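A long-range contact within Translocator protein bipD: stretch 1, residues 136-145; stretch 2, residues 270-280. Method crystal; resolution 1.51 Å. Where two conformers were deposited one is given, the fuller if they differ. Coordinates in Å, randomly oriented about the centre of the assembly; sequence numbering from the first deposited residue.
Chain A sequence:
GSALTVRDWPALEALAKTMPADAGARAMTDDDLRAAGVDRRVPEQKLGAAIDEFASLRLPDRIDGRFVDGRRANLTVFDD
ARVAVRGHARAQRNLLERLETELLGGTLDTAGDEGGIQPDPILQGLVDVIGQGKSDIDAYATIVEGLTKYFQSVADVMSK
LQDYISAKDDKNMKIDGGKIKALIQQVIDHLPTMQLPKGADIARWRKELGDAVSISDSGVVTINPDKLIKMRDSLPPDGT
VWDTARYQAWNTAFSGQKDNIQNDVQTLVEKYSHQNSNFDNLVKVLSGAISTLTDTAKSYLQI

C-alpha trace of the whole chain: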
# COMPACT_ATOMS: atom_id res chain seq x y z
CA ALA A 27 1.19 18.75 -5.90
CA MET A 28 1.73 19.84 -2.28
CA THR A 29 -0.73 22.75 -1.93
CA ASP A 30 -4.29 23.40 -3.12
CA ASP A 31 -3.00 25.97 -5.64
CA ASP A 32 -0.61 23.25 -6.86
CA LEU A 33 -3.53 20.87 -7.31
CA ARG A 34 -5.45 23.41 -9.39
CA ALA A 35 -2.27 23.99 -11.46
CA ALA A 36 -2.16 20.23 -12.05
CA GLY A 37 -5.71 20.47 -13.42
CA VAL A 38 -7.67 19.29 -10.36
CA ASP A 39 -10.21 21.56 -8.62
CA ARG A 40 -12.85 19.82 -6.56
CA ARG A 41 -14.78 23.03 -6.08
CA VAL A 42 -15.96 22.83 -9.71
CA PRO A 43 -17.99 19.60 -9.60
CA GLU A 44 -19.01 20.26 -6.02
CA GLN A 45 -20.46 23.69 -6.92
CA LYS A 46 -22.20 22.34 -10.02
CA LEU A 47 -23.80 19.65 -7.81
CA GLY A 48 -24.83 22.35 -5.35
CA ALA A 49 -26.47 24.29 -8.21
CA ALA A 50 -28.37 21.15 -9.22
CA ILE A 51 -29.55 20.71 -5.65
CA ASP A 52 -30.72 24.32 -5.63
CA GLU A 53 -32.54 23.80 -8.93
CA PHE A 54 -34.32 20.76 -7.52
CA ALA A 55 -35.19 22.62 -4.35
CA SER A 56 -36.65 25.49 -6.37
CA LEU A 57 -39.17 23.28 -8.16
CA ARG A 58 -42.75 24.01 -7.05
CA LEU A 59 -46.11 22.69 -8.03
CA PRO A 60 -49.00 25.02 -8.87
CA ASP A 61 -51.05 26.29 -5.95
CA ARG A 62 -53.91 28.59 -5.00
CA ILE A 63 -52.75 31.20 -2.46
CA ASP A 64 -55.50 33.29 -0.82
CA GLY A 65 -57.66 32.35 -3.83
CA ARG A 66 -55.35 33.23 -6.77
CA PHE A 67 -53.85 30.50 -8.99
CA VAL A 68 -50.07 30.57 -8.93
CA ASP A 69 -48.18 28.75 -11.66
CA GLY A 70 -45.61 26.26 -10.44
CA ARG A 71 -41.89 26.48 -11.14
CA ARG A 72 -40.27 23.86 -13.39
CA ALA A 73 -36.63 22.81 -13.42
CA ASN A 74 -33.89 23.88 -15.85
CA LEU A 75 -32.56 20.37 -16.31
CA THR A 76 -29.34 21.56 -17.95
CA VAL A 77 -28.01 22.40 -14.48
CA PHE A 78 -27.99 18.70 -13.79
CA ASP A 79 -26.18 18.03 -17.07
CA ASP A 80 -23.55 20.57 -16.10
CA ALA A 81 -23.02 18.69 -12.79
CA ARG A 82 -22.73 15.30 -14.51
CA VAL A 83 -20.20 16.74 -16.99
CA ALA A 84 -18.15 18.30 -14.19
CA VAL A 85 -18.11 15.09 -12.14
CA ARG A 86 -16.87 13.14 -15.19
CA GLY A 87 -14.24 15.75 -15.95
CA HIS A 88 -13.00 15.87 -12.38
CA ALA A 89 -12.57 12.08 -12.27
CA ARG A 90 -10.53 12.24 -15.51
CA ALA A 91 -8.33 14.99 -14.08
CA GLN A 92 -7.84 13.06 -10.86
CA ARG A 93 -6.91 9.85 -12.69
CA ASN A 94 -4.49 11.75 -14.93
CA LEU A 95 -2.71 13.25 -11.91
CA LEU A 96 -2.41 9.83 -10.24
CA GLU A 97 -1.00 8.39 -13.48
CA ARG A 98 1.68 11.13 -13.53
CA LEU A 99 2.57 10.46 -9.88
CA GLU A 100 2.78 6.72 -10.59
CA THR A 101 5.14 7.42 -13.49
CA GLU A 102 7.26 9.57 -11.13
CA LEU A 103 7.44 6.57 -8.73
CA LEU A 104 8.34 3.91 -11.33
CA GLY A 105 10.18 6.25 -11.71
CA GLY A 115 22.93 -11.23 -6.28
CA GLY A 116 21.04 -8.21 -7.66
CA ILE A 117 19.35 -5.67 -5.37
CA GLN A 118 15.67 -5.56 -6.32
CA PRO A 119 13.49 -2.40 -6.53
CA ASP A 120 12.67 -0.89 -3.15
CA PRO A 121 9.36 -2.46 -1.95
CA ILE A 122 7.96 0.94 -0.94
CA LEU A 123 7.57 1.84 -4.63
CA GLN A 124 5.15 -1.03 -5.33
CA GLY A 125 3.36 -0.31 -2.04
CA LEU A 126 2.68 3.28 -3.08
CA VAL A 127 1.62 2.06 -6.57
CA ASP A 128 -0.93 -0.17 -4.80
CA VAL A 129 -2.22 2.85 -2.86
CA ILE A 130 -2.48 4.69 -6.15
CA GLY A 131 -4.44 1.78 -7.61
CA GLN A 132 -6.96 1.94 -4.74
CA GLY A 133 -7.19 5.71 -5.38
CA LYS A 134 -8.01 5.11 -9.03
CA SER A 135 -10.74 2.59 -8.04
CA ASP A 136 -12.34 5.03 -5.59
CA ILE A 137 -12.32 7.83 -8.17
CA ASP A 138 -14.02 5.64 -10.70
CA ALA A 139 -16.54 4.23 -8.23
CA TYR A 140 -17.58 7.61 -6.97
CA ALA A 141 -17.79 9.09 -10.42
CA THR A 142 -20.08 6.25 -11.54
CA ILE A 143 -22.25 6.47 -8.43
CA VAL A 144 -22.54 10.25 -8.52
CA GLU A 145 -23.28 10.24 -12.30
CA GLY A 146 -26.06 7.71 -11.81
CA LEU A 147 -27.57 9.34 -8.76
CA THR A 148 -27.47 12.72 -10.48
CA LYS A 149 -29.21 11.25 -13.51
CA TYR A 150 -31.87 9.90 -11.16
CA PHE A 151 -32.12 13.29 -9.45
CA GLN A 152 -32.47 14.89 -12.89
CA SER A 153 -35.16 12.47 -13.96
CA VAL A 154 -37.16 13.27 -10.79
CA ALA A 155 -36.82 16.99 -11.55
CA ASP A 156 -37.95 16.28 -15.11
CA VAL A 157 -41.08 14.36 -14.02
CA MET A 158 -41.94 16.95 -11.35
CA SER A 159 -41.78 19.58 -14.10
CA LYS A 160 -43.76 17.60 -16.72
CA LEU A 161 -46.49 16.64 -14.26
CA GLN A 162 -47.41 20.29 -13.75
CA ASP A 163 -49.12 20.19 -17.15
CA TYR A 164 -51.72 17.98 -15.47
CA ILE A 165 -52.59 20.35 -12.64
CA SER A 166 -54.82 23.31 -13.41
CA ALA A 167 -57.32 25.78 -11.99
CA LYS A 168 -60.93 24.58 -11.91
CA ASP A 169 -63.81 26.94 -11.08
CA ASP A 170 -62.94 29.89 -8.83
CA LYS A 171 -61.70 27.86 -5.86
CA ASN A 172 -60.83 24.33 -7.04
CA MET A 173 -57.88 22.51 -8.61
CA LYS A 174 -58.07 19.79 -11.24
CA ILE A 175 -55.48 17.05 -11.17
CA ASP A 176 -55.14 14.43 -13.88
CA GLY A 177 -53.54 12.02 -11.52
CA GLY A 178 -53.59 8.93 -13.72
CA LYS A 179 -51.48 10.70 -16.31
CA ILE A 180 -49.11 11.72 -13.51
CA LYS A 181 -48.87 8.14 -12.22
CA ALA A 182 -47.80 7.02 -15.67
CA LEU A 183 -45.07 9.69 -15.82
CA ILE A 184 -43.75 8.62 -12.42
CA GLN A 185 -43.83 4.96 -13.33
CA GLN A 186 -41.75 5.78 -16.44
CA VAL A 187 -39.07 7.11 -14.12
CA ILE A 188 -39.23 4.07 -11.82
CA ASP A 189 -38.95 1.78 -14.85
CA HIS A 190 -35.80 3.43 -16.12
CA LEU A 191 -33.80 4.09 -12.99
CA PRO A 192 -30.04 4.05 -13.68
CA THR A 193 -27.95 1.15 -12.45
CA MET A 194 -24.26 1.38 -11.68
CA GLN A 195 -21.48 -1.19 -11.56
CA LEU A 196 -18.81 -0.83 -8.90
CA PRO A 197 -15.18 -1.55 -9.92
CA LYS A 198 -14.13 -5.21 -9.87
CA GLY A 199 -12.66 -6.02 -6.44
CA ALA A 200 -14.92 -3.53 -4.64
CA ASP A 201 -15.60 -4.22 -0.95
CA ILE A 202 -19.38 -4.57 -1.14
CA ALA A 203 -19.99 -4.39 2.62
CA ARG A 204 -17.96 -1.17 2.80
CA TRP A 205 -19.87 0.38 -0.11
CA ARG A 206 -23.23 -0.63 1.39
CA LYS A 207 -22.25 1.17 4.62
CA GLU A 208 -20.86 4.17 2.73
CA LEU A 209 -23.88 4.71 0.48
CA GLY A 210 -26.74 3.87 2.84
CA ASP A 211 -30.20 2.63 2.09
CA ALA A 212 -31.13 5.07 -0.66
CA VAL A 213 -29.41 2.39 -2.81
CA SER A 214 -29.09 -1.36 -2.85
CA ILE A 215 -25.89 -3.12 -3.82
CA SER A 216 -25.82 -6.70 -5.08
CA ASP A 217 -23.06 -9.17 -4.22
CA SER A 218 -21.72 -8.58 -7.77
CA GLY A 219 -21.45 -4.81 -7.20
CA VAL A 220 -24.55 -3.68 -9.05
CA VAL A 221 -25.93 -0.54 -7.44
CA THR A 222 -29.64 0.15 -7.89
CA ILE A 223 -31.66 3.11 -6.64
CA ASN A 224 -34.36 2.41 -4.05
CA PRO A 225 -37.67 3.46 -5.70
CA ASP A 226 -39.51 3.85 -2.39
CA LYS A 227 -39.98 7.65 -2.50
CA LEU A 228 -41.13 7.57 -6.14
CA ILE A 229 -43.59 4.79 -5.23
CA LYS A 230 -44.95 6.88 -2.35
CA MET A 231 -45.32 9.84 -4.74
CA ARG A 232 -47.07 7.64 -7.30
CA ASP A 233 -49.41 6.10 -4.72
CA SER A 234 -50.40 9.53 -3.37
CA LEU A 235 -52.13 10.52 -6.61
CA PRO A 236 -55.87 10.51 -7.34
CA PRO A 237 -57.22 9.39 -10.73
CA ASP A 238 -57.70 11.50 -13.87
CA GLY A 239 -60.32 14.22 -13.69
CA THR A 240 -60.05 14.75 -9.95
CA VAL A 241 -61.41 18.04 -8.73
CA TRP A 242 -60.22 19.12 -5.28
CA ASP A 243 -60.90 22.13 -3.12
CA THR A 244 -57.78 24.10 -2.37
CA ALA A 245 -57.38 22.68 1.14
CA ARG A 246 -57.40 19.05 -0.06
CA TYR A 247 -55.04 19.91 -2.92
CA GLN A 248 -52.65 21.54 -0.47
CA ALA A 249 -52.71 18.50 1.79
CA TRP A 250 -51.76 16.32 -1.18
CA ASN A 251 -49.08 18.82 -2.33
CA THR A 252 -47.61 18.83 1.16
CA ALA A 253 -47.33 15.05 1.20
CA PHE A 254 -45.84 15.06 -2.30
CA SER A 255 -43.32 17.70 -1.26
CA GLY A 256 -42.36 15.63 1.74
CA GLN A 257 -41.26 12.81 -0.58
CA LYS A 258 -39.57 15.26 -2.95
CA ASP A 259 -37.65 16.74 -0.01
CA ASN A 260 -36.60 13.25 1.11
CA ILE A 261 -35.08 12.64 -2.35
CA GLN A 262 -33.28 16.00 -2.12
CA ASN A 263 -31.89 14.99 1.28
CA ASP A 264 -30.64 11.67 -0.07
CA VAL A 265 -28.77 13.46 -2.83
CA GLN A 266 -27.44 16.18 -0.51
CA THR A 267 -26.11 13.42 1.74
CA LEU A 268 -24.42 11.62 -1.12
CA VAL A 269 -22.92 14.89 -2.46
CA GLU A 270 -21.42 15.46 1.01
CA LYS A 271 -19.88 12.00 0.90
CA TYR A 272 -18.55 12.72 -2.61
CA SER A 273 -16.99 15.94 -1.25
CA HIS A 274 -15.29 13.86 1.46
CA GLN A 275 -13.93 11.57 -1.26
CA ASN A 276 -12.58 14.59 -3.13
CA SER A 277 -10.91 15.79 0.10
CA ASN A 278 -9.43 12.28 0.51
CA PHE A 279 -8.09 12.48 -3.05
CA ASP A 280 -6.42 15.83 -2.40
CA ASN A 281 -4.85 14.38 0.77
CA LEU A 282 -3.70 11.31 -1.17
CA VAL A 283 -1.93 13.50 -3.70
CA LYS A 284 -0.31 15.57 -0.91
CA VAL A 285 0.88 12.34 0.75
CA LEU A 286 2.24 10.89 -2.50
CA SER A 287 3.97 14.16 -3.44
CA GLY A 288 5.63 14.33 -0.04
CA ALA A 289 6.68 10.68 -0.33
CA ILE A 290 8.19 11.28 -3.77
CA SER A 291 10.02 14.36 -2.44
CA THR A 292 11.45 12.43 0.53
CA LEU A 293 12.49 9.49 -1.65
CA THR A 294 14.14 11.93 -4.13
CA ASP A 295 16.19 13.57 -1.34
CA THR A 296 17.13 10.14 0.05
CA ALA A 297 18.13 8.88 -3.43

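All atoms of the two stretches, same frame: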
# COMPACT_ATOMS: atom_id res chain seq x y z
N ASP A 136 -11.40 4.17 -6.31
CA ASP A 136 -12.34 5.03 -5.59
C ASP A 136 -12.82 6.19 -6.45
O ASP A 136 -14.00 6.55 -6.43
CB ASP A 136 -11.73 5.56 -4.30
CG ASP A 136 -11.67 4.52 -3.21
OD1 ASP A 136 -12.41 3.52 -3.27
OD2 ASP A 136 -10.86 4.69 -2.28
N ILE A 137 -11.91 6.79 -7.22
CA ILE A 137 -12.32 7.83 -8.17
C ILE A 137 -13.37 7.36 -9.13
O ILE A 137 -14.38 8.04 -9.35
CB ILE A 137 -11.12 8.33 -9.03
CG1 ILE A 137 -10.17 9.15 -8.18
CG2 ILE A 137 -11.62 9.10 -10.28
CD1 ILE A 137 -8.77 9.25 -8.85
N ASP A 138 -13.11 6.21 -9.73
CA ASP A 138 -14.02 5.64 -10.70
C ASP A 138 -15.36 5.29 -10.08
O ASP A 138 -16.42 5.57 -10.66
CB ASP A 138 -13.41 4.35 -11.29
CG ASP A 138 -12.34 4.62 -12.33
OD1 ASP A 138 -11.72 3.61 -12.77
OD2 ASP A 138 -12.11 5.78 -12.73
N ALA A 139 -15.32 4.62 -8.92
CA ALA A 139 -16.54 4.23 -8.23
C ALA A 139 -17.40 5.45 -7.94
O ALA A 139 -18.60 5.47 -8.21
CB ALA A 139 -16.21 3.53 -6.90
N TYR A 140 -16.79 6.47 -7.36
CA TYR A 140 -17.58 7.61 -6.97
C TYR A 140 -18.11 8.37 -8.15
O TYR A 140 -19.24 8.88 -8.10
CB TYR A 140 -16.81 8.55 -6.02
CG TYR A 140 -17.37 8.45 -4.62
CD1 TYR A 140 -16.70 7.79 -3.62
CD2 TYR A 140 -18.61 8.98 -4.34
CE1 TYR A 140 -17.25 7.71 -2.35
CE2 TYR A 140 -19.16 8.90 -3.10
CZ TYR A 140 -18.48 8.26 -2.11
OH TYR A 140 -19.10 8.19 -0.89
N ALA A 141 -17.33 8.46 -9.22
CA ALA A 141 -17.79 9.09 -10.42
C ALA A 141 -19.02 8.35 -10.97
O ALA A 141 -19.98 8.98 -11.39
CB ALA A 141 -16.66 9.12 -11.48
N THR A 142 -18.97 7.02 -11.00
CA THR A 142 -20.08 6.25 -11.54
C THR A 142 -21.32 6.42 -10.67
O THR A 142 -22.42 6.62 -11.16
CB THR A 142 -19.72 4.76 -11.61
OG1 THR A 142 -18.57 4.60 -12.44
CG2 THR A 142 -20.88 3.98 -12.18
N ILE A 143 -21.13 6.34 -9.35
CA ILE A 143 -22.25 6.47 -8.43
C ILE A 143 -22.86 7.86 -8.49
O ILE A 143 -24.07 8.03 -8.58
CB ILE A 143 -21.81 6.20 -6.99
CG1 ILE A 143 -21.32 4.76 -6.85
CG2 ILE A 143 -22.93 6.49 -5.98
CD1 ILE A 143 -20.52 4.53 -5.60
N VAL A 144 -22.01 8.89 -8.45
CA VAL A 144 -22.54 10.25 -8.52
C VAL A 144 -23.20 10.57 -9.85
O VAL A 144 -24.24 11.22 -9.86
CB VAL A 144 -21.48 11.28 -8.11
CG1 VAL A 144 -21.99 12.70 -8.37
CG2 VAL A 144 -21.14 11.06 -6.64
N GLU A 145 -22.64 10.10 -10.97
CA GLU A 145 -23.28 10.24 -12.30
C GLU A 145 -24.67 9.63 -12.29
O GLU A 145 -25.63 10.26 -12.71
CB GLU A 145 -22.47 9.52 -13.40
CG GLU A 145 -23.25 9.13 -14.72
CD GLU A 145 -23.60 10.32 -15.58
OE1 GLU A 145 -24.29 10.14 -16.61
OE2 GLU A 145 -23.17 11.43 -15.22
N GLU A 270 -22.35 15.24 -0.11
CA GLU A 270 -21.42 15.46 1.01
C GLU A 270 -20.38 14.35 1.11
O GLU A 270 -19.21 14.58 1.40
CB GLU A 270 -22.20 15.61 2.32
CG GLU A 270 -22.92 16.93 2.43
CD GLU A 270 -23.95 16.99 3.53
OE1 GLU A 270 -24.10 16.00 4.30
OE2 GLU A 270 -24.63 18.03 3.61
N LYS A 271 -20.79 13.11 0.86
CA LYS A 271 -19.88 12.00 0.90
C LYS A 271 -18.90 12.07 -0.28
O LYS A 271 -17.72 11.77 -0.11
CB LYS A 271 -20.65 10.68 0.89
CG LYS A 271 -21.51 10.49 2.10
CD LYS A 271 -22.33 9.25 1.95
CE LYS A 271 -23.10 8.96 3.21
NZ LYS A 271 -24.14 7.94 2.90
N TYR A 272 -19.39 12.51 -1.45
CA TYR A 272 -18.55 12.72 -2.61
C TYR A 272 -17.50 13.81 -2.31
O TYR A 272 -16.34 13.67 -2.66
CB TYR A 272 -19.43 13.12 -3.79
CG TYR A 272 -18.70 13.61 -4.99
CD1 TYR A 272 -17.88 12.76 -5.74
CD2 TYR A 272 -18.81 14.93 -5.40
CE1 TYR A 272 -17.19 13.23 -6.86
CE2 TYR A 272 -18.14 15.39 -6.53
CZ TYR A 272 -17.34 14.54 -7.26
OH TYR A 272 -16.64 15.01 -8.35
N SER A 273 -17.92 14.89 -1.67
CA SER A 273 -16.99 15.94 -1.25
C SER A 273 -15.89 15.42 -0.32
O SER A 273 -14.73 15.81 -0.43
CB SER A 273 -17.77 17.08 -0.61
OG SER A 273 -18.69 17.63 -1.54
N HIS A 274 -16.26 14.53 0.60
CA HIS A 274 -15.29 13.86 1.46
C HIS A 274 -14.30 13.01 0.65
O HIS A 274 -13.09 13.03 0.90
CB HIS A 274 -15.97 13.02 2.56
CG HIS A 274 -15.00 12.29 3.42
ND1 HIS A 274 -14.77 10.93 3.30
CD2 HIS A 274 -14.17 12.73 4.40
CE1 HIS A 274 -13.87 10.56 4.19
NE2 HIS A 274 -13.49 11.63 4.87
N GLN A 275 -14.80 12.30 -0.36
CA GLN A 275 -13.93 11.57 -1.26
C GLN A 275 -12.96 12.50 -1.99
O GLN A 275 -11.80 12.17 -2.11
CB GLN A 275 -14.75 10.72 -2.28
CG GLN A 275 -14.15 10.47 -3.67
CD GLN A 275 -12.89 9.65 -3.66
OE1 GLN A 275 -12.62 8.89 -2.71
NE2 GLN A 275 -12.09 9.78 -4.73
N ASN A 276 -13.45 13.64 -2.45
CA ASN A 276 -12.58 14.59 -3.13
C ASN A 276 -11.51 15.15 -2.19
O ASN A 276 -10.39 15.36 -2.60
CB ASN A 276 -13.40 15.73 -3.72
CG ASN A 276 -14.08 15.33 -5.03
OD1 ASN A 276 -13.66 14.38 -5.70
ND2 ASN A 276 -15.07 16.14 -5.45
N SER A 277 -11.88 15.40 -0.93
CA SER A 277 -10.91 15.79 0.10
C SER A 277 -9.87 14.69 0.31
O SER A 277 -8.67 14.96 0.35
CB SER A 277 -11.64 16.14 1.40
OG SER A 277 -10.72 16.44 2.43
N ASN A 278 -10.34 13.43 0.42
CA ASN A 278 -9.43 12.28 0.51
C ASN A 278 -8.47 12.19 -0.68
O ASN A 278 -7.28 11.86 -0.52
CB ASN A 278 -10.20 10.97 0.66
CG ASN A 278 -10.72 10.74 2.07
OD1 ASN A 278 -10.33 11.43 3.02
ND2 ASN A 278 -11.56 9.71 2.24
N PHE A 279 -8.95 12.50 -1.88
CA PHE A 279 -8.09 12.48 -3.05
C PHE A 279 -6.99 13.55 -2.93
O PHE A 279 -5.82 13.27 -3.14
CB PHE A 279 -8.85 12.72 -4.36
CG PHE A 279 -7.94 12.84 -5.53
CD1 PHE A 279 -7.54 11.71 -6.24
CD2 PHE A 279 -7.44 14.07 -5.93
CE1 PHE A 279 -6.67 11.81 -7.32
CE2 PHE A 279 -6.57 14.16 -7.02
CZ PHE A 279 -6.17 13.03 -7.69
N ASP A 280 -7.39 14.76 -2.58
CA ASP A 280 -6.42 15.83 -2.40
C ASP A 280 -5.35 15.44 -1.37
O ASP A 280 -4.15 15.68 -1.57
CB ASP A 280 -7.14 17.11 -2.01
CG ASP A 280 -7.93 17.71 -3.16
OD1 ASP A 280 -8.58 18.77 -2.93
OD2 ASP A 280 -7.89 17.18 -4.29

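Residues 136-145 and 270-280 each lie within a longer helix, and the two helices run nearly antiparallel, their N-to-C directions 158° apart and their axes 10.8 Å apart at closest approach. No hydrogen bond crosses between them; within each stretch the amides of Y140 to E145 and of H274 to D280 bond to the carbonyl four residues earlier, and the contact rests on fit.

Y140 is the principal bump. Its CB points toward the partner helix, and the ring enters the groove between K271, Y272 and Q275, one turn of that helix. CB of Q275 lies over one face of the ring, 4.1 Å from its centroid in a CH-pi contact, while CE2 of Y140 comes to 3.9 Å from CA of Y272. At the ring's tip, OH of Y140 reaches 3.4 Å from CB of K271, its polar needs met elsewhere in the structure.

Y272, whose CA-to-CB bond points sideways, offers an edge of its ring. Its CD1 lies 4.1 Å from CD2 of Y140 and 3.8 Å from CG2 of V144, so the CD1 edge of the Y272 ring rests against both Y140 and V144, one turn apart on their helix.

Toward the other end, the Q275 amide settles against D136 and I137, with OE1 of Q275 3.8 Å from CB of D136. Beyond it, I137 CD1 meets F279 CE1 at 3.6 Å, an apolar contact that continues the antiparallel order.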